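PDB 3LB5: Hit-like protein involved in cell-cycle regulation from Bartonella henselae, which probably binds nucleotides and may hydrolyse nucleoside phosphoramidates, as histidine triad (HIT/HINT) proteins do, and may take part in cell-cycle regulation. Local coordinates for residues D48-F54 with T65-K70; G106-F112 with H125-R131. All blocks are in the same frame, centred on the assembly; numbering follows the deposited sequence.

Contact 1 (D48-F54 with T65-K70); sequences DDDVIAF and TLVIPK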
ATOM      1  N   ASP B  48      10.862  13.370  -8.571  1.00 12.50           N
ATOM      2  CA  ASP B  48      12.189  13.028  -9.059  1.00 12.86           C
ATOM      3  C   ASP B  48      12.044  12.474 -10.482  1.00 12.98           C
ATOM      4  O   ASP B  48      11.001  12.652 -11.094  1.00 12.75           O
ATOM      5  CB  ASP B  48      12.921  12.087  -8.086  1.00 12.98           C
ATOM      6  CG  ASP B  48      12.224  10.746  -7.884  1.00 14.94           C
ATOM      7  OD1 ASP B  48      11.471  10.263  -8.774  1.00 13.60           O
ATOM      8  OD2 ASP B  48      12.475  10.131  -6.810  1.00 16.88           O
ATOM      9  N   ASP B  49      13.079  11.816 -11.011  1.00 13.04           N
ATOM     10  CA  ASP B  49      13.009  11.303 -12.383  1.00 13.78           C
ATOM     11  C   ASP B  49      11.897  10.264 -12.598  1.00 13.00           C
ATOM     12  O   ASP B  49      11.426  10.065 -13.737  1.00 13.03           O
ATOM     13  CB  ASP B  49      14.355  10.710 -12.781  1.00 14.94           C
ATOM     14  CG  ASP B  49      15.347  11.774 -13.271  1.00 18.52           C
ATOM     15  OD1 ASP B  49      14.920  12.800 -13.873  1.00 21.11           O
ATOM     16  OD2 ASP B  49      16.562  11.562 -13.077  1.00 23.01           O
ATOM     17  N   ASP B  50      11.451   9.641 -11.504  1.00 10.93           N
ATOM     18  CA  ASP B  50      10.592   8.469 -11.603  1.00 10.59           C
ATOM     19  C   ASP B  50       9.186   8.654 -11.028  1.00  9.75           C
ATOM     20  O   ASP B  50       8.297   7.868 -11.324  1.00  9.89           O
ATOM     21  CB  ASP B  50      11.268   7.274 -10.939  1.00  9.70           C
ATOM     22  CG  ASP B  50      12.558   6.872 -11.644  1.00 11.87           C
ATOM     23  OD1 ASP B  50      12.552   6.792 -12.869  1.00 12.67           O
ATOM     24  OD2 ASP B  50      13.593   6.665 -10.985  1.00 14.52           O
ATOM     25  N   VAL B  51       8.983   9.658 -10.186  1.00  8.74           N
ATOM     26  CA  VAL B  51       7.676   9.757  -9.519  1.00  8.82           C
ATOM     27  C   VAL B  51       7.225  11.177  -9.322  1.00  8.82           C
ATOM     28  O   VAL B  51       8.035  12.109  -9.328  1.00  9.94           O
ATOM     29  CB  VAL B  51       7.664   9.079  -8.103  1.00  9.22           C
ATOM     30  CG1 VAL B  51       8.276   7.685  -8.120  1.00  9.31           C
ATOM     31  CG2 VAL B  51       8.371   9.939  -7.082  1.00  8.41           C
ATOM     32  N   ILE B  52       5.929  11.329  -9.084  1.00  9.19           N
ATOM     33  CA  ILE B  52       5.363  12.593  -8.717  1.00  8.47           C
ATOM     34  C   ILE B  52       4.483  12.338  -7.526  1.00  8.72           C
ATOM     35  O   ILE B  52       3.734  11.375  -7.520  1.00  8.49           O
ATOM     36  CB  ILE B  52       4.493  13.196  -9.831  1.00  8.80           C
ATOM     37  CG1 ILE B  52       5.272  13.325 -11.145  1.00  9.43           C
ATOM     38  CG2 ILE B  52       4.012  14.576  -9.406  1.00  8.34           C
ATOM     39  CD1 ILE B  52       4.357  13.646 -12.337  1.00 11.40           C
ATOM     40  N   ALA B  53       4.600  13.202  -6.522  1.00  8.00           N
ATOM     41  CA  ALA B  53       3.703  13.185  -5.372  1.00  8.07           C
ATOM     42  C   ALA B  53       2.932  14.477  -5.364  1.00  7.78           C
ATOM     43  O   ALA B  53       3.514  15.555  -5.513  1.00  8.44           O
ATOM     44  CB  ALA B  53       4.489  13.001  -4.047  1.00  7.82           C
ATOM     45  N   PHE B  54       1.621  14.380  -5.168  1.00  7.79           N
ATOM     46  CA  PHE B  54       0.755  15.520  -5.379  1.00  8.24           C
ATOM     47  C   PHE B  54      -0.502  15.375  -4.512  1.00  8.73           C
ATOM     48  O   PHE B  54      -0.834  14.285  -4.055  1.00  8.50           O
ATOM     49  CB  PHE B  54       0.411  15.685  -6.880  1.00  7.79           C
ATOM     50  CG  PHE B  54      -0.326  14.501  -7.474  1.00  9.02           C
ATOM     51  CD1 PHE B  54      -1.727  14.509  -7.565  1.00  8.15           C
ATOM     52  CD2 PHE B  54       0.375  13.390  -7.960  1.00  8.44           C
ATOM     53  CE1 PHE B  54      -2.434  13.416  -8.127  1.00 10.77           C
ATOM     54  CE2 PHE B  54      -0.326  12.280  -8.521  1.00 10.28           C
ATOM     55  CZ  PHE B  54      -1.740  12.301  -8.602  1.00 10.92           C
ATOM     56  N   THR B  65      -2.146  12.724   0.312  1.00  7.90           N
ATOM     57  CA  THR B  65      -1.235  12.837  -0.821  1.00  8.32           C
ATOM     58  C   THR B  65      -1.263  11.553  -1.648  1.00  8.35           C
ATOM     59  O   THR B  65      -1.442  10.438  -1.102  1.00  7.02           O
ATOM     60  CB  THR B  65       0.198  13.109  -0.322  1.00  8.77           C
ATOM     61  OG1 THR B  65       0.192  14.224   0.578  1.00 10.47           O
ATOM     62  CG2 THR B  65       1.181  13.402  -1.498  1.00  8.10           C
ATOM     63  N   LEU B  66      -1.079  11.718  -2.964  1.00  8.18           N
ATOM     64  CA  LEU B  66      -0.980  10.592  -3.877  1.00  8.19           C
ATOM     65  C   LEU B  66       0.446  10.485  -4.407  1.00  7.47           C
ATOM     66  O   LEU B  66       1.092  11.504  -4.683  1.00  7.01           O
ATOM     67  CB  LEU B  66      -1.953  10.769  -5.046  1.00  7.93           C
ATOM     68  CG  LEU B  66      -3.416  10.959  -4.668  1.00 11.22           C
ATOM     69  CD1 LEU B  66      -4.286  11.079  -5.917  1.00 12.95           C
ATOM     70  CD2 LEU B  66      -3.865   9.801  -3.816  1.00 10.83           C
ATOM     71  N   VAL B  67       0.932   9.260  -4.566  1.00  6.41           N
ATOM     72  CA  VAL B  67       2.263   9.063  -5.187  1.00  7.37           C
ATOM     73  C   VAL B  67       2.073   8.198  -6.433  1.00  7.95           C
ATOM     74  O   VAL B  67       1.447   7.127  -6.353  1.00  7.31           O
ATOM     75  CB  VAL B  67       3.230   8.352  -4.236  1.00  6.92           C
ATOM     76  CG1 VAL B  67       4.517   7.894  -4.975  1.00  8.37           C
ATOM     77  CG2 VAL B  67       3.615   9.282  -3.067  1.00  7.15           C
ATOM     78  N   ILE B  68       2.568   8.688  -7.578  1.00  7.54           N
ATOM     79  CA  ILE B  68       2.462   7.925  -8.843  1.00  8.21           C
ATOM     80  C   ILE B  68       3.820   7.740  -9.509  1.00  8.37           C
ATOM     81  O   ILE B  68       4.676   8.634  -9.427  1.00  8.64           O
ATOM     82  CB  ILE B  68       1.489   8.591  -9.901  1.00  8.35           C
ATOM     83  CG1 ILE B  68       1.987   9.973 -10.356  1.00  9.49           C
ATOM     84  CG2 ILE B  68       0.029   8.630  -9.416  1.00  7.58           C
ATOM     85  CD1 ILE B  68       1.076  10.587 -11.495  1.00  8.82           C
ATOM     86  N   PRO B  69       4.000   6.612 -10.235  1.00  8.99           N
ATOM     87  CA  PRO B  69       5.132   6.535 -11.152  1.00  8.62           C
ATOM     88  C   PRO B  69       4.897   7.454 -12.375  1.00  9.19           C
ATOM     89  O   PRO B  69       3.763   7.698 -12.778  1.00  9.70           O
ATOM     90  CB  PRO B  69       5.125   5.066 -11.573  1.00  8.43           C
ATOM     91  CG  PRO B  69       3.637   4.701 -11.531  1.00  8.06           C
ATOM     92  CD  PRO B  69       3.084   5.456 -10.377  1.00  9.15           C
ATOM     93  N   LYS B  70       5.970   7.940 -12.974  1.00  8.86           N
ATOM     94  CA  LYS B  70       5.850   8.681 -14.214  1.00  9.74           C
ATOM     95  C   LYS B  70       5.701   7.658 -15.349  1.00 10.44           C
ATOM     96  O   LYS B  70       5.131   7.966 -16.414  1.00 10.55           O
ATOM     97  CB  LYS B  70       7.095   9.544 -14.415  1.00 10.12           C
ATOM     98  CG  LYS B  70       7.122  10.787 -13.534  1.00  9.48           C
ATOM     99  CD  LYS B  70       8.363  11.618 -13.835  1.00 12.00           C
ATOM    100  CE  LYS B  70       8.250  13.009 -13.199  1.00 13.88           C
ATOM    101  NZ  LYS B  70       9.481  13.834 -13.352  1.00 13.97           N
TER
HETATM  102  O   HOH W   1      11.369  12.175 -15.395  1.00 30.21           O

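Contact 2 (G106-F112 with H125-R131); sequences GITVMQF and HFHIIPR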
ATOM      1  N   GLY B 106      -1.291   8.781  12.991  1.00 10.67           N
ATOM      2  CA  GLY B 106      -0.966   7.636  12.150  1.00 10.35           C
ATOM      3  C   GLY B 106      -0.961   7.937  10.665  1.00  9.83           C
ATOM      4  O   GLY B 106      -1.370   9.015  10.233  1.00  9.67           O
ATOM      5  N   ILE B 107      -0.494   6.966   9.878  1.00  9.73           N
ATOM      6  CA  ILE B 107      -0.487   7.090   8.426  1.00  9.37           C
ATOM      7  C   ILE B 107      -1.054   5.815   7.819  1.00  8.97           C
ATOM      8  O   ILE B 107      -0.534   4.722   8.064  1.00  8.71           O
ATOM      9  CB  ILE B 107       0.947   7.348   7.869  1.00  9.84           C
ATOM     10  CG1 ILE B 107       1.490   8.732   8.313  1.00 10.84           C
ATOM     11  CG2 ILE B 107       0.967   7.172   6.330  1.00 10.34           C
ATOM     12  CD1 ILE B 107       0.862   9.929   7.580  1.00 11.05           C
ATOM     13  N   THR B 108      -2.098   5.967   7.003  1.00  8.46           N
ATOM     14  CA  THR B 108      -2.646   4.841   6.237  1.00  8.96           C
ATOM     15  C   THR B 108      -2.180   4.917   4.785  1.00  9.08           C
ATOM     16  O   THR B 108      -2.356   5.941   4.120  1.00  8.74           O
ATOM     17  CB  THR B 108      -4.190   4.808   6.300  1.00  8.89           C
ATOM     18  OG1 THR B 108      -4.607   4.655   7.666  1.00  8.35           O
ATOM     19  CG2 THR B 108      -4.746   3.621   5.475  1.00 10.64           C
ATOM     20  N   VAL B 109      -1.574   3.829   4.310  1.00  8.45           N
ATOM     21  CA  VAL B 109      -1.159   3.714   2.920  1.00  8.44           C
ATOM     22  C   VAL B 109      -2.118   2.744   2.259  1.00  8.46           C
ATOM     23  O   VAL B 109      -2.339   1.648   2.768  1.00  7.80           O
ATOM     24  CB  VAL B 109       0.293   3.186   2.812  1.00  7.74           C
ATOM     25  CG1 VAL B 109       0.700   2.922   1.356  1.00  7.82           C
ATOM     26  CG2 VAL B 109       1.253   4.150   3.544  1.00  8.63           C
ATOM     27  N   MET B 110      -2.693   3.135   1.123  1.00  8.15           N
ATOM     28  CA  MET B 110      -3.575   2.222   0.398  1.00  9.10           C
ATOM     29  C   MET B 110      -3.225   2.191  -1.069  1.00  8.89           C
ATOM     30  O   MET B 110      -2.776   3.197  -1.636  1.00  9.27           O
ATOM     31  CB  MET B 110      -5.048   2.631   0.539  1.00  9.92           C
ATOM     32  CG  MET B 110      -5.487   2.788   1.974  1.00 13.55           C
ATOM     33  SD  MET B 110      -7.260   2.995   2.063  1.00 23.05           S
ATOM     34  CE  MET B 110      -7.549   4.623   1.388  1.00 23.33           C
ATOM     35  N   GLN B 111      -3.460   1.051  -1.697  1.00  8.21           N
ATOM     36  CA  GLN B 111      -3.223   0.950  -3.124  1.00  8.35           C
ATOM     37  C   GLN B 111      -4.297   0.028  -3.718  1.00  8.25           C
ATOM     38  O   GLN B 111      -4.466  -1.114  -3.268  1.00  8.26           O
ATOM     39  CB  GLN B 111      -1.799   0.470  -3.406  1.00  7.67           C
ATOM     40  CG  GLN B 111      -1.407   0.553  -4.922  1.00  7.45           C
ATOM     41  CD  GLN B 111      -1.828  -0.672  -5.699  1.00  8.52           C
ATOM     42  OE1 GLN B 111      -1.733  -1.793  -5.203  1.00  9.71           O
ATOM     43  NE2 GLN B 111      -2.336  -0.468  -6.910  1.00  8.10           N
ATOM     44  N   PHE B 112      -5.031   0.558  -4.690  1.00  7.84           N
ATOM     45  CA  PHE B 112      -6.207  -0.134  -5.251  1.00  8.87           C
ATOM     46  C   PHE B 112      -6.031  -0.663  -6.656  1.00  8.49           C
ATOM     47  O   PHE B 112      -5.599   0.062  -7.561  1.00  9.49           O
ATOM     48  CB  PHE B 112      -7.459   0.750  -5.194  1.00  8.68           C
ATOM     49  CG  PHE B 112      -7.768   1.283  -3.814  1.00 11.08           C
ATOM     50  CD1 PHE B 112      -7.738   0.447  -2.700  1.00 11.69           C
ATOM     51  CD2 PHE B 112      -8.088   2.618  -3.639  1.00 11.95           C
ATOM     52  CE1 PHE B 112      -8.020   0.937  -1.424  1.00 14.50           C
ATOM     53  CE2 PHE B 112      -8.375   3.128  -2.360  1.00 16.10           C
ATOM     54  CZ  PHE B 112      -8.337   2.277  -1.250  1.00 13.75           C
ATOM     55  N   HIS B 125      -1.345   4.349  -8.423  1.00  9.20           N
ATOM     56  CA  HIS B 125      -1.156   5.361  -7.400  1.00  9.25           C
ATOM     57  C   HIS B 125      -1.280   4.782  -6.000  1.00  9.30           C
ATOM     58  O   HIS B 125      -2.155   3.946  -5.750  1.00 10.07           O
ATOM     59  CB  HIS B 125      -2.115   6.548  -7.581  1.00  8.69           C
ATOM     60  CG  HIS B 125      -3.574   6.181  -7.562  1.00  9.42           C
ATOM     61  ND1 HIS B 125      -4.167   5.452  -8.570  1.00  9.99           N
ATOM     62  CD2 HIS B 125      -4.566   6.488  -6.685  1.00 11.27           C
ATOM     63  CE1 HIS B 125      -5.458   5.298  -8.304  1.00 12.82           C
ATOM     64  NE2 HIS B 125      -5.730   5.930  -7.174  1.00  9.92           N
ATOM     65  N   PHE B 126      -0.413   5.244  -5.092  1.00  9.04           N
ATOM     66  CA  PHE B 126      -0.541   4.977  -3.648  1.00  9.02           C
ATOM     67  C   PHE B 126      -1.171   6.180  -2.944  1.00  8.12           C
ATOM     68  O   PHE B 126      -0.812   7.333  -3.211  1.00  7.44           O
ATOM     69  CB  PHE B 126       0.824   4.675  -3.018  1.00  8.70           C
ATOM     70  CG  PHE B 126       1.365   3.311  -3.357  1.00 10.40           C
ATOM     71  CD1 PHE B 126       1.420   2.323  -2.386  1.00 10.62           C
ATOM     72  CD2 PHE B 126       1.852   3.027  -4.638  1.00  9.95           C
ATOM     73  CE1 PHE B 126       1.919   1.049  -2.696  1.00 12.39           C
ATOM     74  CE2 PHE B 126       2.370   1.756  -4.958  1.00 10.67           C
ATOM     75  CZ  PHE B 126       2.398   0.767  -3.975  1.00 10.23           C
ATOM     76  N   HIS B 127      -2.151   5.905  -2.090  1.00  7.70           N
ATOM     77  CA  HIS B 127      -2.708   6.899  -1.175  1.00  7.79           C
ATOM     78  C   HIS B 127      -1.874   6.986   0.102  1.00  8.71           C
ATOM     79  O   HIS B 127      -1.579   5.951   0.743  1.00  8.52           O
ATOM     80  CB  HIS B 127      -4.139   6.505  -0.761  1.00  7.64           C
ATOM     81  CG  HIS B 127      -5.105   6.480  -1.885  1.00  7.04           C
ATOM     82  ND1 HIS B 127      -5.780   7.613  -2.300  1.00  9.90           N
ATOM     83  CD2 HIS B 127      -5.552   5.464  -2.660  1.00  9.73           C
ATOM     84  CE1 HIS B 127      -6.587   7.297  -3.301  1.00 11.78           C
ATOM     85  NE2 HIS B 127      -6.473   6.000  -3.535  1.00 13.25           N
ATOM     86  N   ILE B 128      -1.513   8.213   0.491  1.00  8.96           N
ATOM     87  CA  ILE B 128      -0.873   8.447   1.796  1.00  9.91           C
ATOM     88  C   ILE B 128      -1.778   9.358   2.638  1.00 10.01           C
ATOM     89  O   ILE B 128      -1.934  10.553   2.352  1.00 10.20           O
ATOM     90  CB  ILE B 128       0.557   9.027   1.696  1.00 10.01           C
ATOM     91  CG1 ILE B 128       1.510   8.052   0.988  1.00 11.11           C
ATOM     92  CG2 ILE B 128       1.142   9.228   3.092  1.00 11.02           C
ATOM     93  CD1 ILE B 128       1.619   8.228  -0.469  1.00 15.83           C
ATOM     94  N   ILE B 129      -2.403   8.761   3.650  1.00  9.80           N
ATOM     95  CA  ILE B 129      -3.456   9.434   4.407  1.00 10.15           C
ATOM     96  C   ILE B 129      -3.090   9.588   5.882  1.00 10.50           C
ATOM     97  O   ILE B 129      -2.941   8.590   6.604  1.00  9.93           O
ATOM     98  CB  ILE B 129      -4.834   8.712   4.262  1.00 10.38           C
ATOM     99  CG1 ILE B 129      -5.131   8.369   2.791  1.00 10.87           C
ATOM    100  CG2 ILE B 129      -5.966   9.537   4.930  1.00  9.76           C
ATOM    101  CD1 ILE B 129      -6.373   7.515   2.593  1.00 13.86           C
ATOM    102  N   PRO B 130      -2.976  10.843   6.350  1.00 10.09           N
ATOM    103  CA  PRO B 130      -2.796  11.031   7.782  1.00 10.58           C
ATOM    104  C   PRO B 130      -4.042  10.688   8.610  1.00 10.66           C
ATOM    105  O   PRO B 130      -5.192  10.963   8.206  1.00 10.40           O
ATOM    106  CB  PRO B 130      -2.454  12.522   7.905  1.00 10.82           C
ATOM    107  CG  PRO B 130      -3.064  13.168   6.720  1.00 10.91           C
ATOM    108  CD  PRO B 130      -3.208  12.119   5.637  1.00 10.79           C
ATOM    109  N   ARG B 131      -3.803  10.065   9.759  1.00 10.99           N
ATOM    110  CA  ARG B 131      -4.880   9.668  10.658  1.00 11.08           C
ATOM    111  C   ARG B 131      -4.720  10.401  11.969  1.00 11.17           C
ATOM    112  O   ARG B 131      -3.609  10.741  12.362  1.00 11.08           O
ATOM    113  CB  ARG B 131      -4.838   8.159  10.916  1.00 11.48           C
ATOM    114  CG  ARG B 131      -4.910   7.325   9.630  1.00 12.11           C
ATOM    115  CD  ARG B 131      -6.190   7.634   8.884  1.00 13.25           C
ATOM    116  NE  ARG B 131      -7.345   7.226   9.674  1.00 14.03           N
ATOM    117  CZ  ARG B 131      -7.891   6.015   9.603  1.00 17.09           C
ATOM    118  NH1 ARG B 131      -7.385   5.100   8.764  1.00 19.22           N
ATOM    119  NH2 ARG B 131      -8.943   5.721  10.346  1.00 16.15           N
TER
HETATM  120  O   HOH W   2      -3.479   2.056  -8.145  1.00 10.70           O
HETATM  121  O   HOH W   3      -4.671   3.174  -5.826  1.00 14.27           O

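Contact 1 (D48-F54 with T65-K70)
K70 reaches over to the turn that opens the D48-F54 segment and gives its ammonium group to a main-chain oxygen, with NZ 3.0 Å from D48 O. The two segments belong to the antiparallel beta hairpin of strands 51-55 and 65-69 in the HIT domain, and K70 sits just past the end of its strand. With its chain extended beyond CG, K70 runs past the turn, CD near D49 O and CE 3.6 Å from I52 CG1, the side chains of K70 and I52 crossing at about a right angle. A water that donates to D49 O accepts from NZ, and E47 completes the grip with a salt bridge. The turn that presents these carbonyls is itself held by D48: OD1 takes the N-H groups of D50 and V51 from opposite faces of the carboxylate plane, an Asx turn within a wider Asx motif. Farther along, I52 with I68 and F54 with L66 are the hydrogen-bonded pairs, and their four side chains share one face of the sheet with helix 31-36 against it. A53 and V67 meet on the other face, CB to CG2. F54 has CG in the crowded position between its backbone N and carbonyl carbon (chi1 61°), which brings the ring toward L66 and I68; F32 of helix 31-36 meets it edge-to-face. I68 CD1 lies 3.7 Å from F54 CE2, and L66 CB sits over one ring face in a CH-pi contact, 4.1 Å from the centroid.

Contact 2 (G106-F112 with H125-R131)
Main-chain bonds tie G106-F112 to H125-R131 in antiparallel register: G106 with R131, T108 with I129 and M110 with H127 are the hydrogen-bonded pairs, the shortest link being R131 N to G106 O at 2.7 Å. Beyond M110, waters take over. One accepts from F112 N and donates to H125 O; another joins Q111 NE2 and F112 O to H125 N. Among side chains, R131 NH1 donates to T108 OG1 (3.0 Å), the arginine folding back through bends at chi2 and chi3; T108 OG1 also hydrogen-bonds S117 OG of the second subunit. Apolar and ring contacts divide between the two faces. With V109 CG1 at the ring edge of F126, Q111 CG stands 3.8 Å from the ring centroid, almost on its normal; Q111 OE1 hydrogen-bonds N113 ND2. On the other face M110 CE presses on I129 CD1 at 3.3 Å, tighter than usual, and the F112 and H127 rings meet obliquely, centroids 5.3 Å apart. H127 ND1 hydrogen-bonds H64 NE2. Strand 106-113 pairs with a strand of the second subunit, continuing the sheet across the interface, while H123, H125 and H127 form the H-x-H-x-H motif that gives the histidine triad family its name.

In the fold
Contacts 1 and 2, centred about 14 Å apart on opposite sides of the chain's centre, belong to one five-stranded antiparallel sheet. Strands 65-69 and 126-131 are neighbours in it: T65 O lies 2.7 Å from I128 N and V67 N lies 2.9 Å from F126 O, both probable hydrogen bonds. Packing closes the same seam, with L66 CD2 3.3 Å from H127 ND1. An unidentified ligand lies about 4 Å from the side chain of F54 in contact 1 and about 8 Å from that of H127 in contact 2, consistent with a nucleotide pocket beside the histidine triad. Contact 2 carries the sheet on to the second subunit, which does not touch the segments of contact 1.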